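Local coordinates for protein NADPH Quinone Oxidoreductase (Streptococcus mutans, PDB 4F8Y) that catalyses the reduction of quinones by NADPH, probably passing electrons through its bound FAD to acceptors such as menadione, at residues H53-L58 / Y106-V111; K66-V71 / A102-S107; F79-W84 / A90-F95. All coordinates share one frame; numbering follows the deposited sequence.

Contact 1 of 3, residues H53-L58 / Y106-V111; sequences HKRRDL and YSYKKV. With VK3 (menadione), chain F; FAD (flavin-adenine dinucleotide), chain G.
Arg-55 reaches across to Tyr-106 and Tyr-108 in the menadione pocket; where they converge, the guanidinium meets both the flavin and menadione, and the tyrosines meet menadione. Along the first segment, the chain leaves His-53, whose backbone N is held by Asn-50, and at Arg-55 enters a short 3-10 turn. The arginine chain runs out extended, with CG swung away from the backbone N (chi1 -164°), then bends at chi3, which brings one face of the guanidinium against the flavin methyl C8M. That methyl stands 3.2 Å above the guanidinium plane, off centre toward the rim. At the in-plane edge of that group, NH1 of Arg-55 lies 3.2 Å from menadione C8K. The same NH1 is 3.4 Å from OH of Tyr-108, the ring turned 69° against the guanidinium. On the other terminal nitrogen, NH2 sits 3.2 Å from O3' of the FAD ribityl chain and makes a salt bridge with Glu-167 of the second subunit, which should fix the rotation of the group. From the second segment, Tyr-108 meets menadione C7K at the edge of its ring, near the ring plane. Tyr-106 points its hydroxyl at the quinone, OH to O1K 2.8 Å, although neighbouring atoms there are modelled too close and the detail is doubtful. The first segment closes at Leu-58, whose N bonds to Arg-55 O and whose side chain packs on Leu-47 and Val-101. The turn belongs to the long connection between strand 32-37 and helix 65-73, while strand 106-108 pairs antiparallel with strand 113-115, whose Leu-113 completes the menadione pocket; the FAD beside it is bound largely by the second subunit.

Contact 2 of 3, residues K66-V71 / A102-S107; sequences KYRDLV and ADFAYS. With VK3 (menadione), chain F.
Arg-68 lays its aliphatic chain across the face of Phe-104, and following it outward shows how a charged residue can serve as an apolar cover. CB starts over the far end of the ring, 3.7 Å from Phe-104 CZ. Next comes CG, directly above the middle: it is 3.9 Å from the ring centroid and only 2° off the normal, a CH-pi contact over the centre of the face. The chain then continues toward the root of the phenyl group, where CD lies 3.8 Å from CD1 of Phe-104. A bend at chi3 (-65°) turns the guanidinium off the ring, its plane steeply inclined to the phenyl, and NH2 is hydrogen-bonded to the backbone O of Val-61. The two terminal nitrogens thus find hydrogen bonds away from the aromatic surface that the methylenes occupy.

The phenyl group is carried toward the helix by a first torsion that sets CG opposite the backbone N (chi1 177°). Its leading atom CZ comes 3.1 Å from the carbonyl O of Arg-68, a close contact; that oxygen's hydrogen bond is with OG1 of Thr-72. One turn further along the helix, CG1 of Val-71 approaches CE2 obliquely at 4.0 Å. Behind the ring, Asp-103 N bonds to Tyr-106 O at 2.8 Å, closing the bend that leads into strand 106-108. Here a peripheral helix of the flavodoxin-like fold receives an aromatic from the loop after helix 90-99, two residues before the tyrosine that lines the menadione pocket.

Contact 3 of 3, residues F79-W84 / A90-F95; sequences FIFPIW and AILKGF. With FAD (flavin-adenine dinucleotide), chain E.
Leu-92 is the bump of this contact, and the hollow it fills lies between Phe-79 and Phe-81, two strand residues whose rings project on the same side of the sheet. Its two methyls are used differently. CD2 rests on the face of Phe-81 in a CH-pi contact, 3.9 Å from the ring centroid and 29° off the normal, and comes within 3.4 Å of Phe-81 CD2. CD1 instead touches the edge of Phe-79, 4.2 Å from its CD1. A first torsion of 60°, with CG lodged on the side of both N and C, turns the face of Phe-81 to the leucine. One turn further along the helix, Phe-95 extends the surface: its CE2 meets the edge of Phe-79 at CE1, 4.2 Å away. Strand 79-82 and helix 90-95 run roughly antiparallel, at 145°, with axes 10.2 Å apart, as expected for a strand and the helix that follows it in a flavodoxin-like fold.

Beyond the strand the character changes. Ile-83 O accepts a hydrogen bond from FAD O2' at 2.8 Å, and Trp-84 presents a face to the flavin, its CD1 3.4 Å from C8. Across the two segments, then, the union is wholly apolar and depends on the fit of shapes, whereas the loop just after the strand adds one backbone hydrogen bond and an indole face to the FAD site.

After strand 2-7, helix 15-26 and strand 32-37, the chain supplies segment 53-58, then helix 65-73, strand 76-82 and helix 90-99, before returning through 102-111. Contact 3 closes the shortest loop, between a central strand and the next helix, and is nested within contact 2, which ties helix 65-73 to the loop after helix 90-99. Contact 1 closes the widest loop, joining the connection after strand 32-37 to strand 106-108, and shares Tyr-106 and Ser-107 with contact 2. Neighbours touch: Leu-58 O lies 3.6 Å from Arg-68 NH1, and Tyr-67 CB packs 4.2 Å from Phe-95 CE1. Contacts 1 and 3 do not touch, and they meet different FAD molecules.

Contact 1 of 3, residues H53-L58 / Y106-V111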
# COMPACT_ATOMS: atom_id res chain seq x y z
N HIS A 53 -22.36 8.70 0.03
CA HIS A 53 -21.63 8.45 -1.20
C HIS A 53 -21.26 6.98 -1.29
O HIS A 53 -20.24 6.53 -0.78
CB HIS A 53 -20.41 9.35 -1.25
CG HIS A 53 -20.70 10.75 -0.83
ND1 HIS A 53 -20.57 11.18 0.47
CD2 HIS A 53 -21.17 11.81 -1.53
CE1 HIS A 53 -20.92 12.45 0.55
NE2 HIS A 53 -21.29 12.86 -0.65
N LYS A 54 -22.14 6.24 -1.95
CA LYS A 54 -22.10 4.79 -1.95
C LYS A 54 -20.89 4.28 -2.70
O LYS A 54 -20.38 4.92 -3.63
CB LYS A 54 -23.39 4.22 -2.57
N ARG A 55 -20.42 3.11 -2.27
CA ARG A 55 -19.31 2.43 -2.91
C ARG A 55 -19.69 2.11 -4.36
O ARG A 55 -18.83 2.07 -5.25
CB ARG A 55 -19.00 1.14 -2.14
CG ARG A 55 -17.66 0.54 -2.45
CD ARG A 55 -17.42 -0.72 -1.65
NE ARG A 55 -16.73 -1.71 -2.46
CZ ARG A 55 -16.61 -3.00 -2.15
NH1 ARG A 55 -15.97 -3.82 -2.98
NH2 ARG A 55 -17.15 -3.47 -1.02
N ARG A 56 -20.98 1.90 -4.59
CA ARG A 56 -21.49 1.57 -5.92
C ARG A 56 -21.16 2.63 -6.96
O ARG A 56 -21.10 2.34 -8.16
CB ARG A 56 -23.00 1.34 -5.86
N ASP A 57 -20.94 3.86 -6.50
CA ASP A 57 -20.83 5.03 -7.37
C ASP A 57 -19.39 5.48 -7.60
O ASP A 57 -19.16 6.51 -8.23
CB ASP A 57 -21.64 6.20 -6.79
CG ASP A 57 -23.12 5.91 -6.76
OD1 ASP A 57 -23.65 5.48 -7.80
OD2 ASP A 57 -23.75 6.11 -5.69
N LEU A 58 -18.43 4.72 -7.10
CA LEU A 58 -17.03 5.15 -7.10
C LEU A 58 -16.52 5.38 -8.51
O LEU A 58 -15.79 6.33 -8.76
CB LEU A 58 -16.15 4.15 -6.32
CG LEU A 58 -16.38 4.10 -4.80
CD1 LEU A 58 -15.55 3.01 -4.17
CD2 LEU A 58 -16.07 5.44 -4.15
N TYR A 106 -12.39 -3.48 -12.98
CA TYR A 106 -12.80 -4.87 -12.87
C TYR A 106 -14.30 -4.94 -12.54
O TYR A 106 -14.94 -3.92 -12.29
CB TYR A 106 -12.01 -5.56 -11.76
CG TYR A 106 -12.39 -5.04 -10.38
CD1 TYR A 106 -11.84 -3.87 -9.88
CD2 TYR A 106 -13.32 -5.72 -9.60
CE1 TYR A 106 -12.20 -3.39 -8.64
CE2 TYR A 106 -13.69 -5.24 -8.35
CZ TYR A 106 -13.12 -4.08 -7.87
OH TYR A 106 -13.48 -3.61 -6.63
N SER A 107 -14.85 -6.14 -12.54
CA SER A 107 -16.21 -6.37 -12.07
C SER A 107 -16.33 -7.83 -11.67
O SER A 107 -15.36 -8.59 -11.70
CB SER A 107 -17.25 -5.99 -13.13
OG SER A 107 -17.23 -6.88 -14.24
N TYR A 108 -17.52 -8.24 -11.28
CA TYR A 108 -17.64 -9.56 -10.68
C TYR A 108 -18.18 -10.64 -11.62
O TYR A 108 -19.30 -10.54 -12.15
CB TYR A 108 -18.43 -9.45 -9.38
CG TYR A 108 -17.93 -8.34 -8.48
CD1 TYR A 108 -18.38 -7.03 -8.63
CD2 TYR A 108 -16.98 -8.59 -7.49
CE1 TYR A 108 -17.92 -6.00 -7.80
CE2 TYR A 108 -16.50 -7.57 -6.66
CZ TYR A 108 -16.98 -6.28 -6.82
OH TYR A 108 -16.52 -5.27 -6.00
N LYS A 109 -17.34 -11.65 -11.86
CA LYS A 109 -17.79 -12.88 -12.50
C LYS A 109 -18.81 -13.55 -11.59
O LYS A 109 -18.89 -13.24 -10.39
CB LYS A 109 -16.60 -13.83 -12.74
CG LYS A 109 -15.77 -13.50 -13.95
CD LYS A 109 -14.54 -14.38 -14.00
CE LYS A 109 -14.89 -15.82 -14.35
NZ LYS A 109 -15.29 -15.98 -15.77
N LYS A 110 -19.61 -14.47 -12.14
CA LYS A 110 -20.55 -15.21 -11.31
C LYS A 110 -19.80 -15.71 -10.09
O LYS A 110 -20.34 -15.74 -8.97
CB LYS A 110 -21.16 -16.38 -12.09
N VAL A 111 -18.53 -16.06 -10.30
CA VAL A 111 -17.69 -16.62 -9.25
C VAL A 111 -16.62 -15.66 -8.69
O VAL A 111 -16.61 -15.38 -7.50
CB VAL A 111 -17.04 -17.95 -9.70
CG1 VAL A 111 -16.30 -17.76 -11.02
CG2 VAL A 111 -16.11 -18.48 -8.61
C1K VK3 F . -10.99 -6.00 -5.62
O1K VK3 F . -10.99 -4.69 -6.07
C2K VK3 F . -9.77 -6.81 -5.84
C3K VK3 F . -9.74 -8.12 -5.43
C4K VK3 F . -10.87 -8.70 -4.80
O4K VK3 F . -10.85 -10.04 -4.41
C5K VK3 F . -12.06 -7.91 -4.58
C6K VK3 F . -13.19 -8.47 -3.94
C7K VK3 F . -14.31 -7.72 -3.72
C8K VK3 F . -14.34 -6.30 -4.17
C9K VK3 F . -13.24 -5.76 -4.79
C10 VK3 F . -12.08 -6.54 -5.00
C11 VK3 F . -8.48 -8.94 -5.70
PA FAD G . -19.37 -3.56 4.75
O1A FAD G . -19.52 -3.24 3.15
O2A FAD G . -19.58 -2.38 5.60
O5B FAD G . -20.39 -4.75 5.18
C5B FAD G . -20.11 -6.01 4.69
C4B FAD G . -21.24 -6.94 5.03
O4B FAD G . -21.49 -7.07 6.47
C3B FAD G . -22.63 -6.48 4.46
O3B FAD G . -23.39 -7.39 3.73
C2B FAD G . -23.23 -5.73 5.64
O2B FAD G . -24.54 -5.24 5.57
C1B FAD G . -22.78 -6.62 6.74
N9A FAD G . -22.88 -6.10 8.10
C8A FAD G . -22.63 -4.87 8.57
N7A FAD G . -22.89 -4.88 9.93
C5A FAD G . -23.30 -6.15 10.29
C6A FAD G . -23.69 -6.72 11.47
N6A FAD G . -23.72 -5.97 12.71
N1A FAD G . -24.05 -8.00 11.50
C2A FAD G . -24.03 -8.75 10.38
N3A FAD G . -23.65 -8.19 9.20
C4A FAD G . -23.29 -6.90 9.17
N1 FAD G . -11.40 -8.35 -0.73
C2 FAD G . -10.46 -9.51 -1.11
O2 FAD G . -10.58 -10.65 -0.34
N3 FAD G . -9.00 -9.03 -1.33
C4 FAD G . -8.73 -7.70 -2.17
O4 FAD G . -7.38 -7.34 -2.29
C4X FAD G . -9.72 -6.56 -1.79
N5 FAD G . -9.64 -5.25 -2.43
C5X FAD G . -10.68 -4.26 -2.22
C6 FAD G . -10.39 -2.96 -2.66
C7 FAD G . -11.31 -1.97 -2.48
C7M FAD G . -10.93 -0.56 -2.94
C8 FAD G . -12.50 -2.23 -1.88
C8M FAD G . -13.53 -1.12 -1.68
C9 FAD G . -12.78 -3.51 -1.46
C9A FAD G . -11.82 -4.53 -1.65
N10 FAD G . -12.12 -5.86 -1.19
C10 FAD G . -11.14 -6.95 -1.27
C1' FAD G . -13.29 -6.10 -0.36
C2' FAD G . -13.12 -5.78 1.12
O2' FAD G . -12.10 -6.50 1.79
C3' FAD G . -14.44 -5.77 1.86
O3' FAD G . -15.39 -4.93 1.25
C4' FAD G . -14.28 -5.59 3.37
O4' FAD G . -13.28 -6.36 3.97
C5' FAD G . -15.56 -5.65 4.17
O5' FAD G . -15.51 -4.88 5.33
P FAD G . -16.53 -3.60 5.39
O1P FAD G . -16.55 -3.01 6.92
O2P FAD G . -16.17 -2.62 4.36
O3P FAD G . -17.95 -4.31 5.01

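Contact 2 of 3, residues K66-V71 / A102-S107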
# COMPACT_ATOMS: atom_id res chain seq x y z
N LYS A 66 -10.23 12.41 -14.21
CA LYS A 66 -8.99 12.68 -14.91
C LYS A 66 -8.13 11.42 -14.97
O LYS A 66 -7.52 11.09 -16.01
CB LYS A 66 -8.21 13.80 -14.21
CG LYS A 66 -6.99 14.27 -14.98
CD LYS A 66 -5.99 15.02 -14.14
CE LYS A 66 -4.67 15.13 -14.90
NZ LYS A 66 -3.69 16.06 -14.27
N TYR A 67 -8.10 10.70 -13.85
CA TYR A 67 -7.21 9.55 -13.69
C TYR A 67 -7.78 8.24 -14.22
O TYR A 67 -7.02 7.35 -14.62
CB TYR A 67 -6.75 9.45 -12.23
CG TYR A 67 -6.19 10.77 -11.72
CD1 TYR A 67 -4.94 11.22 -12.13
CD2 TYR A 67 -6.92 11.57 -10.85
CE1 TYR A 67 -4.43 12.42 -11.68
CE2 TYR A 67 -6.42 12.77 -10.40
CZ TYR A 67 -5.17 13.19 -10.82
OH TYR A 67 -4.67 14.38 -10.37
N ARG A 68 -9.11 8.11 -14.27
CA ARG A 68 -9.73 6.99 -14.98
C ARG A 68 -9.45 7.12 -16.48
O ARG A 68 -9.08 6.15 -17.14
CB ARG A 68 -11.24 6.96 -14.77
CG ARG A 68 -11.67 6.47 -13.39
CD ARG A 68 -13.16 6.16 -13.34
NE ARG A 68 -13.98 7.35 -13.54
CZ ARG A 68 -14.34 8.20 -12.58
NH1 ARG A 68 -13.96 8.00 -11.33
NH2 ARG A 68 -15.09 9.25 -12.88
N ASP A 69 -9.63 8.32 -17.00
CA ASP A 69 -9.47 8.56 -18.43
C ASP A 69 -8.04 8.32 -18.92
O ASP A 69 -7.84 7.88 -20.06
CB ASP A 69 -9.93 9.98 -18.79
CG ASP A 69 -11.44 10.12 -18.78
OD1 ASP A 69 -12.14 9.09 -18.81
OD2 ASP A 69 -11.93 11.27 -18.73
N LEU A 70 -7.05 8.63 -18.08
CA LEU A 70 -5.64 8.33 -18.37
C LEU A 70 -5.41 6.82 -18.50
O LEU A 70 -4.78 6.33 -19.45
CB LEU A 70 -4.73 8.93 -17.29
CG LEU A 70 -4.35 10.41 -17.37
CD1 LEU A 70 -3.63 10.85 -16.10
CD2 LEU A 70 -3.47 10.68 -18.61
N VAL A 71 -5.93 6.06 -17.53
CA VAL A 71 -5.84 4.61 -17.58
C VAL A 71 -6.48 4.03 -18.84
O VAL A 71 -5.89 3.20 -19.51
CB VAL A 71 -6.44 3.94 -16.33
CG1 VAL A 71 -6.54 2.43 -16.53
CG2 VAL A 71 -5.60 4.28 -15.11
N ALA A 102 -14.41 -0.95 -8.84
CA ALA A 102 -15.40 -1.84 -9.45
C ALA A 102 -16.23 -1.06 -10.45
O ALA A 102 -16.66 0.06 -10.18
CB ALA A 102 -16.28 -2.47 -8.39
N ASP A 103 -16.44 -1.66 -11.61
CA ASP A 103 -17.17 -1.04 -12.72
C ASP A 103 -16.29 -0.12 -13.56
O ASP A 103 -16.77 0.54 -14.48
CB ASP A 103 -18.41 -0.33 -12.22
CG ASP A 103 -19.44 -1.30 -11.75
OD1 ASP A 103 -19.52 -2.39 -12.35
OD2 ASP A 103 -20.16 -0.98 -10.78
N PHE A 104 -15.01 -0.09 -13.24
CA PHE A 104 -14.05 0.54 -14.13
C PHE A 104 -12.91 -0.42 -14.46
O PHE A 104 -12.73 -0.82 -15.61
CB PHE A 104 -13.50 1.84 -13.56
CG PHE A 104 -12.44 2.47 -14.43
CD1 PHE A 104 -12.79 3.12 -15.61
CD2 PHE A 104 -11.10 2.37 -14.10
CE1 PHE A 104 -11.82 3.67 -16.43
CE2 PHE A 104 -10.12 2.92 -14.92
CZ PHE A 104 -10.49 3.57 -16.08
N ALA A 105 -12.16 -0.80 -13.43
CA ALA A 105 -10.97 -1.63 -13.61
C ALA A 105 -11.31 -3.11 -13.65
O ALA A 105 -10.61 -3.90 -14.29
CB ALA A 105 -9.97 -1.35 -12.52
N TYR A 106 -12.39 -3.48 -12.98
CA TYR A 106 -12.80 -4.87 -12.87
C TYR A 106 -14.30 -4.94 -12.54
O TYR A 106 -14.94 -3.92 -12.29
CB TYR A 106 -12.01 -5.56 -11.76
CG TYR A 106 -12.39 -5.04 -10.38
CD1 TYR A 106 -11.84 -3.87 -9.88
CD2 TYR A 106 -13.32 -5.72 -9.60
CE1 TYR A 106 -12.20 -3.39 -8.64
CE2 TYR A 106 -13.69 -5.24 -8.35
CZ TYR A 106 -13.12 -4.08 -7.87
OH TYR A 106 -13.48 -3.61 -6.63
N SER A 107 -14.85 -6.14 -12.54
CA SER A 107 -16.21 -6.37 -12.07
C SER A 107 -16.33 -7.83 -11.67
O SER A 107 -15.36 -8.59 -11.70
CB SER A 107 -17.25 -5.99 -13.13
OG SER A 107 -17.23 -6.88 -14.24
C1K VK3 F . -10.99 -6.00 -5.62
O1K VK3 F . -10.99 -4.69 -6.07
C2K VK3 F . -9.77 -6.81 -5.84
C3K VK3 F . -9.74 -8.12 -5.43
C4K VK3 F . -10.87 -8.70 -4.80
O4K VK3 F . -10.85 -10.04 -4.41
C5K VK3 F . -12.06 -7.91 -4.58
C6K VK3 F . -13.19 -8.47 -3.94
C7K VK3 F . -14.31 -7.72 -3.72
C8K VK3 F . -14.34 -6.30 -4.17
C9K VK3 F . -13.24 -5.76 -4.79
C10 VK3 F . -12.08 -6.54 -5.00
C11 VK3 F . -8.48 -8.94 -5.70

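Contact 3 of 3, residues F79-W84 / A90-F95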
# COMPACT_ATOMS: atom_id res chain seq x y z
N PHE A 79 5.05 1.76 -14.07
CA PHE A 79 5.01 2.20 -12.67
C PHE A 79 6.42 2.35 -12.10
O PHE A 79 7.20 1.40 -12.10
CB PHE A 79 4.19 1.24 -11.81
CG PHE A 79 2.72 1.20 -12.15
CD1 PHE A 79 1.83 2.06 -11.52
CD2 PHE A 79 2.24 0.31 -13.09
CE1 PHE A 79 0.47 2.02 -11.83
CE2 PHE A 79 0.88 0.27 -13.40
CZ PHE A 79 -0.00 1.12 -12.77
N ILE A 80 6.75 3.55 -11.62
CA ILE A 80 8.05 3.81 -11.00
C ILE A 80 7.89 4.24 -9.54
O ILE A 80 7.31 5.29 -9.26
CB ILE A 80 8.83 4.92 -11.76
CG1 ILE A 80 9.08 4.52 -13.22
CG2 ILE A 80 10.16 5.24 -11.04
CD1 ILE A 80 9.62 5.64 -14.07
N PHE A 81 8.43 3.45 -8.61
CA PHE A 81 8.31 3.78 -7.19
C PHE A 81 9.36 3.12 -6.28
O PHE A 81 9.85 2.03 -6.60
CB PHE A 81 6.89 3.49 -6.67
CG PHE A 81 6.46 2.05 -6.80
CD1 PHE A 81 6.71 1.14 -5.78
CD2 PHE A 81 5.78 1.61 -7.92
CE1 PHE A 81 6.31 -0.19 -5.90
CE2 PHE A 81 5.37 0.29 -8.05
CZ PHE A 81 5.64 -0.61 -7.04
N PRO A 82 9.69 3.78 -5.14
CA PRO A 82 10.49 3.12 -4.10
C PRO A 82 9.62 2.16 -3.31
O PRO A 82 8.43 2.42 -3.12
CB PRO A 82 10.90 4.27 -3.17
CG PRO A 82 10.16 5.48 -3.61
CD PRO A 82 9.23 5.12 -4.73
N ILE A 83 10.21 1.06 -2.85
CA ILE A 83 9.53 0.19 -1.90
C ILE A 83 9.50 0.88 -0.54
O ILE A 83 10.55 1.20 0.02
CB ILE A 83 10.25 -1.17 -1.78
CG1 ILE A 83 10.07 -1.98 -3.06
CG2 ILE A 83 9.71 -1.96 -0.59
CD1 ILE A 83 8.62 -2.11 -3.50
N TRP A 84 8.30 1.14 -0.02
CA TRP A 84 8.14 1.60 1.37
C TRP A 84 7.35 0.55 2.16
O TRP A 84 6.21 0.22 1.82
CB TRP A 84 7.44 2.96 1.46
CG TRP A 84 8.21 4.14 0.91
CD1 TRP A 84 9.52 4.17 0.54
CD2 TRP A 84 7.70 5.46 0.71
NE1 TRP A 84 9.86 5.43 0.10
CE2 TRP A 84 8.76 6.24 0.19
CE3 TRP A 84 6.45 6.06 0.90
CZ2 TRP A 84 8.61 7.59 -0.13
CZ3 TRP A 84 6.30 7.40 0.59
CH2 TRP A 84 7.37 8.15 0.07
N ALA A 90 2.09 5.09 0.20
CA ALA A 90 0.68 5.34 0.46
C ALA A 90 -0.04 6.05 -0.69
O ALA A 90 -1.18 5.68 -1.02
CB ALA A 90 0.51 6.13 1.75
N ILE A 91 0.60 7.06 -1.30
CA ILE A 91 -0.06 7.86 -2.34
C ILE A 91 -0.34 7.06 -3.61
O ILE A 91 -1.34 7.29 -4.29
CB ILE A 91 0.75 9.14 -2.70
CG1 ILE A 91 -0.14 10.16 -3.43
CG2 ILE A 91 1.97 8.78 -3.52
CD1 ILE A 91 0.50 11.53 -3.60
N LEU A 92 0.54 6.12 -3.94
CA LEU A 92 0.32 5.22 -5.08
C LEU A 92 -0.69 4.12 -4.73
O LEU A 92 -1.50 3.74 -5.58
CB LEU A 92 1.63 4.60 -5.58
CG LEU A 92 1.43 3.55 -6.68
CD1 LEU A 92 0.99 4.19 -7.99
CD2 LEU A 92 2.68 2.70 -6.89
N LYS A 93 -0.62 3.61 -3.50
CA LYS A 93 -1.62 2.64 -3.02
C LYS A 93 -3.04 3.22 -3.11
O LYS A 93 -3.98 2.54 -3.50
CB LYS A 93 -1.29 2.17 -1.60
CG LYS A 93 -2.33 1.24 -0.98
CD LYS A 93 -2.72 0.11 -1.92
CE LYS A 93 -3.45 -1.00 -1.19
NZ LYS A 93 -4.74 -0.56 -0.58
N GLY A 94 -3.18 4.50 -2.77
CA GLY A 94 -4.44 5.19 -2.91
C GLY A 94 -4.82 5.46 -4.36
O GLY A 94 -6.01 5.57 -4.68
N PHE A 95 -3.82 5.58 -5.23
CA PHE A 95 -4.08 5.69 -6.67
C PHE A 95 -4.86 4.46 -7.18
O PHE A 95 -5.86 4.59 -7.90
CB PHE A 95 -2.76 5.87 -7.45
CG PHE A 95 -2.93 5.83 -8.95
CD1 PHE A 95 -3.49 6.91 -9.63
CD2 PHE A 95 -2.54 4.71 -9.68
CE1 PHE A 95 -3.65 6.88 -11.01
CE2 PHE A 95 -2.71 4.66 -11.06
CZ PHE A 95 -3.26 5.75 -11.73
PA FAD E . 17.60 8.42 -2.97
O1A FAD E . 17.74 8.60 -1.34
O2A FAD E . 16.94 9.60 -3.54
O5B FAD E . 19.07 8.20 -3.64
C5B FAD E . 19.75 7.01 -3.37
C4B FAD E . 21.20 7.02 -3.84
O4B FAD E . 21.40 7.18 -5.29
C3B FAD E . 22.11 8.17 -3.25
O3B FAD E . 23.32 7.84 -2.64
C2B FAD E . 22.10 9.21 -4.36
O2B FAD E . 22.97 10.30 -4.24
C1B FAD E . 22.20 8.31 -5.52
N9A FAD E . 21.90 8.91 -6.82
C8A FAD E . 21.01 9.87 -7.10
N7A FAD E . 21.05 10.11 -8.46
C5A FAD E . 21.99 9.27 -9.01
C6A FAD E . 22.43 9.09 -10.30
N6A FAD E . 21.87 9.89 -11.38
N1A FAD E . 23.38 8.18 -10.56
C2A FAD E . 23.91 7.44 -9.56
N3A FAD E . 23.48 7.62 -8.29
C4A FAD E . 22.52 8.53 -8.02
N1 FAD E . 13.76 -0.67 1.37
C2 FAD E . 13.88 -2.14 1.81
O2 FAD E . 14.56 -2.98 0.93
N3 FAD E . 12.50 -2.69 2.26
C4 FAD E . 11.49 -1.81 3.12
O4 FAD E . 10.18 -2.26 3.07
C4X FAD E . 11.61 -0.30 2.84
N5 FAD E . 10.74 0.67 3.51
C5X FAD E . 10.99 2.10 3.44
C6 FAD E . 10.03 2.95 4.04
C7 FAD E . 10.23 4.31 3.99
C7M FAD E . 9.19 5.24 4.62
C8 FAD E . 11.32 4.81 3.38
C8M FAD E . 11.54 6.32 3.32
C9 FAD E . 12.24 3.98 2.80
C9A FAD E . 12.05 2.58 2.85
N10 FAD E . 13.04 1.72 2.23
C10 FAD E . 12.90 0.26 2.20
C1' FAD E . 14.10 2.30 1.43
C2' FAD E . 13.76 2.69 -0.00
O2' FAD E . 13.22 1.67 -0.80
C3' FAD E . 14.89 3.46 -0.66
O3' FAD E . 15.27 4.60 0.05
C4' FAD E . 14.55 3.77 -2.11
O4' FAD E . 14.02 2.69 -2.82
C5' FAD E . 15.68 4.43 -2.87
O5' FAD E . 15.22 5.16 -3.95
P FAD E . 15.24 6.79 -3.74
O1P FAD E . 14.82 7.50 -5.16
O2P FAD E . 14.35 7.17 -2.65
O3P FAD E . 16.81 7.01 -3.28